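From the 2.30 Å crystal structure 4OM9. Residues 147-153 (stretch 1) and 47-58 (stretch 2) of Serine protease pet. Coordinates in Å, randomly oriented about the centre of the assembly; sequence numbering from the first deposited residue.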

ATOM      1  N   GLY A 147       4.367 -27.004  16.791  1.00 33.13           N
ATOM      2  CA  GLY A 147       3.778 -25.829  17.375  1.00 30.77           C
ATOM      3  C   GLY A 147       4.777 -24.736  17.639  1.00 31.39           C
ATOM      4  O   GLY A 147       5.967 -24.895  17.381  1.00 31.57           O
ATOM      5  N   PHE A 148       4.271 -23.628  18.171  1.00 31.67           N
ATOM      6  CA  PHE A 148       5.052 -22.433  18.409  1.00 28.60           C
ATOM      7  C   PHE A 148       4.922 -22.016  19.853  1.00 30.39           C
ATOM      8  O   PHE A 148       3.866 -22.171  20.471  1.00 27.35           O
ATOM      9  CB  PHE A 148       4.580 -21.267  17.528  1.00 28.71           C
ATOM     10  CG  PHE A 148       4.924 -21.404  16.070  1.00 31.54           C
ATOM     11  CD1 PHE A 148       6.179 -21.032  15.601  1.00 29.58           C
ATOM     12  CD2 PHE A 148       3.974 -21.856  15.155  1.00 29.94           C
ATOM     13  CE1 PHE A 148       6.499 -21.143  14.221  1.00 33.30           C
ATOM     14  CE2 PHE A 148       4.277 -21.965  13.787  1.00 30.04           C
ATOM     15  CZ  PHE A 148       5.546 -21.614  13.324  1.00 31.97           C
ATOM     16  N   ARG A 149       5.985 -21.428  20.377  1.00 35.36           N
ATOM     17  CA  ARG A 149       5.938 -20.871  21.709  1.00 33.26           C
ATOM     18  C   ARG A 149       6.638 -19.540  21.701  1.00 30.61           C
ATOM     19  O   ARG A 149       7.649 -19.367  21.049  1.00 30.77           O
ATOM     20  CB  ARG A 149       6.599 -21.800  22.713  1.00 33.31           C
ATOM     21  CG  ARG A 149       6.443 -21.339  24.125  1.00 34.15           C
ATOM     22  CD  ARG A 149       7.688 -21.648  24.920  1.00 35.58           C
ATOM     23  NE  ARG A 149       8.634 -20.564  24.730  1.00 39.45           N
ATOM     24  CZ  ARG A 149       9.823 -20.705  24.170  1.00 41.55           C
ATOM     25  NH1 ARG A 149      10.228 -21.905  23.794  1.00 49.78           N
ATOM     26  NH2 ARG A 149      10.612 -19.647  24.036  1.00 37.29           N
ATOM     27  N   VAL A 150       6.111 -18.604  22.462  1.00 30.45           N
ATOM     28  CA  VAL A 150       6.637 -17.265  22.470  1.00 29.66           C
ATOM     29  C   VAL A 150       6.902 -16.826  23.908  1.00 30.99           C
ATOM     30  O   VAL A 150       6.049 -17.024  24.790  1.00 30.00           O
ATOM     31  CB  VAL A 150       5.638 -16.356  21.758  1.00 31.39           C
ATOM     32  CG1 VAL A 150       5.534 -15.000  22.404  1.00 30.36           C
ATOM     33  CG2 VAL A 150       5.923 -16.323  20.286  1.00 30.84           C
ATOM     34  N   GLY A 151       8.081 -16.267  24.161  1.00 25.87           N
ATOM     35  CA  GLY A 151       8.376 -15.718  25.477  1.00 25.87           C
ATOM     36  C   GLY A 151       9.631 -14.854  25.478  1.00 26.39           C
ATOM     37  O   GLY A 151      10.269 -14.668  24.426  1.00 26.71           O
ATOM     38  N   SER A 152      10.000 -14.329  26.651  1.00 26.57           N
ATOM     39  CA  SER A 152      11.180 -13.476  26.725  1.00 27.77           C
ATOM     40  C   SER A 152      12.050 -13.742  27.948  1.00 31.79           C
ATOM     41  O   SER A 152      12.321 -12.827  28.738  1.00 31.50           O
ATOM     42  CB  SER A 152      10.751 -11.996  26.694  1.00 28.89           C
ATOM     43  OG  SER A 152      11.866 -11.138  26.569  1.00 29.26           O
ATOM     44  N   GLY A 153      12.496 -14.992  28.104  1.00 28.48           N
ATOM     45  CA  GLY A 153      13.449 -15.336  29.146  1.00 32.24           C
ATOM     46  C   GLY A 153      14.793 -14.631  29.011  1.00 31.17           C
ATOM     47  O   GLY A 153      14.947 -13.725  28.212  1.00 30.44           O
TER
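Stretch 2, residues 47-58: VPDFSSATANGA

Stretch 2 lies on stretch 1 as an irregular chain laid along one face of a strand. Residues 147-151 are extended, and the alternation of a strand sets the pattern: Phe-148 and Val-150 point their CA-to-CB bonds toward stretch 2, while Arg-149 between them points away and takes almost no part. Stretch 2 has no regular helix or strand and instead folds through two type I turns, Phe-50 to Ala-53 and Thr-54 to Gly-57. It runs in the same general sense as the strand, with Pro-48 beside Phe-148 at the start and Gly-57 beside Gly-151 near the end. No hydrogen bond joins the two stretches directly, so packing carries most of the contact.

Val-150 gives up the most surface, and Phe-50 is its main partner. The methyl Val-150 CG2 sits over one face of the Phe-50 ring, 3.5 Å from the centroid and only 7° off the ring normal, a well-centred CH-pi contact. The other methyl reaches the first turn, with Val-150 CG1 4.1 Å from Ala-53 CB. That turn, closed by a hydrogen bond from Ala-53 N to Phe-50 O at 3.2 Å, thus brings both its first and its last residue against one valine.

Phe-50 also meets the other inward residue of the strand. Phe-148 CB lies at the edge of the Phe-50 ring, 3.7 Å from Phe-50 CZ, so one aromatic ring spans two strand positions, taking a methyl on its face and a methylene at its edge. Farther out, Phe-148 CD2 comes within 3.4 Å of Pro-48 CG, an oblique approach that extends the apolar patch toward the start of stretch 2.

Beyond the valine the rule changes from side-chain packing to close backbone approach. Gly-151 CA and Gly-57 CA are 4.1 Å apart, and a CB on Gly-57 would fall 2.7 Å from Gly-151 CA and 2.9 Å from Ser-152 N, both clashes. The positive phi of Gly-57, 81°, also favours glycine at the close of the second turn, where Gly-57 N donates to Thr-54 O at 2.7 Å. Asn-56 steadies the same corner by accepting Ala-58 N at Asn-56 OD1, 2.9 Å away.

The polar link is indirect: a water donates to Asn-56 O at 2.7 Å and accepts from Ser-152 N at 2.9 Å. Ser-152 CB packs 3.6 Å from Asn-56 O, completing the contact where the strand has given way to loop.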

ATOM      1  N   VAL A  47       0.805 -18.600  10.217  1.00 36.98           N
ATOM      2  CA  VAL A  47       1.497 -18.076  11.388  1.00 34.98           C
ATOM      3  C   VAL A  47       0.481 -17.767  12.477  1.00 32.47           C
ATOM      4  O   VAL A  47      -0.563 -17.179  12.207  1.00 33.68           O
ATOM      5  CB  VAL A  47       2.312 -16.803  11.055  1.00 34.86           C
ATOM      6  CG1 VAL A  47       2.970 -16.226  12.296  1.00 31.85           C
ATOM      7  CG2 VAL A  47       3.359 -17.113   9.994  1.00 33.79           C
ATOM      8  N   PRO A  48       0.776 -18.170  13.714  1.00 34.62           N
ATOM      9  CA  PRO A  48      -0.128 -17.838  14.827  1.00 34.62           C
ATOM     10  C   PRO A  48      -0.262 -16.338  15.027  1.00 36.33           C
ATOM     11  O   PRO A  48       0.590 -15.568  14.573  1.00 38.79           O
ATOM     12  CB  PRO A  48       0.552 -18.473  16.048  1.00 36.44           C
ATOM     13  CG  PRO A  48       1.473 -19.534  15.469  1.00 38.36           C
ATOM     14  CD  PRO A  48       1.922 -18.992  14.138  1.00 35.56           C
ATOM     15  N   ASP A  49      -1.336 -15.925  15.691  1.00 37.93           N
ATOM     16  CA  ASP A  49      -1.425 -14.578  16.220  1.00 37.95           C
ATOM     17  C   ASP A  49      -0.933 -14.654  17.655  1.00 35.42           C
ATOM     18  O   ASP A  49      -1.580 -15.247  18.523  1.00 34.31           O
ATOM     19  CB  ASP A  49      -2.858 -14.036  16.138  1.00 39.63           C
ATOM     20  CG  ASP A  49      -2.981 -12.589  16.629  1.00 41.39           C
ATOM     21  OD1 ASP A  49      -2.273 -12.191  17.578  1.00 44.94           O
ATOM     22  OD2 ASP A  49      -3.804 -11.841  16.059  1.00 46.37           O
ATOM     23  N   PHE A  50       0.216 -14.056  17.910  1.00 28.18           N
ATOM     24  CA  PHE A  50       0.763 -14.057  19.255  1.00 27.61           C
ATOM     25  C   PHE A  50       0.344 -12.872  20.141  1.00 27.99           C
ATOM     26  O   PHE A  50       0.962 -12.635  21.186  1.00 28.83           O
ATOM     27  CB  PHE A  50       2.279 -14.099  19.187  1.00 27.62           C
ATOM     28  CG  PHE A  50       2.812 -15.328  18.532  1.00 28.34           C
ATOM     29  CD1 PHE A  50       2.536 -16.581  19.062  1.00 28.64           C
ATOM     30  CD2 PHE A  50       3.603 -15.236  17.383  1.00 28.84           C
ATOM     31  CE1 PHE A  50       3.031 -17.718  18.464  1.00 29.41           C
ATOM     32  CE2 PHE A  50       4.115 -16.379  16.788  1.00 29.59           C
ATOM     33  CZ  PHE A  50       3.833 -17.620  17.323  1.00 29.89           C
ATOM     34  N   SER A  51      -0.694 -12.137  19.768  1.00 32.40           N
ATOM     35  CA  SER A  51      -1.020 -10.948  20.561  1.00 31.61           C
ATOM     36  C   SER A  51      -1.685 -11.261  21.923  1.00 27.62           C
ATOM     37  O   SER A  51      -1.835 -10.368  22.729  1.00 26.79           O
ATOM     38  CB  SER A  51      -1.896  -9.989  19.759  1.00 34.66           C
ATOM     39  OG  SER A  51      -3.051 -10.634  19.263  1.00 39.06           O
ATOM     40  N   SER A  52      -2.030 -12.515  22.209  1.00 32.74           N
ATOM     41  CA  SER A  52      -2.568 -12.854  23.547  1.00 31.74           C
ATOM     42  C   SER A  52      -1.467 -12.989  24.615  1.00 29.69           C
ATOM     43  O   SER A  52      -1.750 -13.026  25.828  1.00 29.74           O
ATOM     44  CB  SER A  52      -3.384 -14.142  23.486  1.00 30.70           C
ATOM     45  OG  SER A  52      -4.382 -14.054  22.485  1.00 36.18           O
ATOM     46  N   ALA A  53      -0.217 -13.046  24.168  1.00 25.72           N
ATOM     47  CA  ALA A  53       0.929 -13.097  25.075  1.00 26.20           C
ATOM     48  C   ALA A  53       1.111 -11.772  25.821  1.00 24.86           C
ATOM     49  O   ALA A  53       0.925 -10.699  25.244  1.00 24.77           O
ATOM     50  CB  ALA A  53       2.225 -13.454  24.298  1.00 25.67           C
ATOM     51  N   THR A  54       1.455 -11.855  27.106  1.00 25.79           N
ATOM     52  CA  THR A  54       1.911 -10.689  27.845  1.00 25.09           C
ATOM     53  C   THR A  54       3.173 -10.120  27.204  1.00 24.31           C
ATOM     54  O   THR A  54       3.967 -10.860  26.636  1.00 24.58           O
ATOM     55  CB  THR A  54       2.229 -11.035  29.309  1.00 25.26           C
ATOM     56  OG1 THR A  54       3.238 -12.057  29.342  1.00 26.64           O
ATOM     57  CG2 THR A  54       0.965 -11.541  30.068  1.00 25.62           C
ATOM     58  N   ALA A  55       3.364  -8.810  27.329  1.00 30.89           N
ATOM     59  CA  ALA A  55       4.571  -8.130  26.869  1.00 29.68           C
ATOM     60  C   ALA A  55       5.833  -8.874  27.272  1.00 31.25           C
ATOM     61  O   ALA A  55       6.764  -9.003  26.477  1.00 31.90           O
ATOM     62  CB  ALA A  55       4.613  -6.730  27.412  1.00 28.64           C
ATOM     63  N   ASN A  56       5.871  -9.380  28.499  1.00 25.12           N
ATOM     64  CA  ASN A  56       7.072 -10.046  28.967  1.00 28.52           C
ATOM     65  C   ASN A  56       7.053 -11.552  28.663  1.00 29.27           C
ATOM     66  O   ASN A  56       7.988 -12.274  28.993  1.00 26.15           O
ATOM     67  CB  ASN A  56       7.278  -9.789  30.463  1.00 26.33           C
ATOM     68  CG  ASN A  56       6.392 -10.638  31.329  1.00 26.69           C
ATOM     69  OD1 ASN A  56       5.467 -11.315  30.846  1.00 26.63           O
ATOM     70  ND2 ASN A  56       6.651 -10.599  32.645  1.00 28.24           N
ATOM     71  N   GLY A  57       5.959 -12.020  28.072  1.00 28.95           N
ATOM     72  CA  GLY A  57       5.847 -13.403  27.660  1.00 26.00           C
ATOM     73  C   GLY A  57       5.466 -14.429  28.720  1.00 28.29           C
ATOM     74  O   GLY A  57       5.133 -15.560  28.366  1.00 30.51           O
ATOM     75  N   ALA A  58       5.463 -14.055  30.001  1.00 31.39           N
ATOM     76  CA  ALA A  58       5.330 -15.072  31.026  1.00 34.97           C
ATOM     77  C   ALA A  58       3.880 -15.528  31.244  1.00 34.14           C
ATOM     78  O   ALA A  58       3.634 -16.505  31.954  1.00 31.69           O
ATOM     79  CB  ALA A  58       5.935 -14.586  32.326  1.00 35.71           C
TER
HETATM   80  O   HOH W   1       8.666 -14.843  29.150  1.00 30.72           O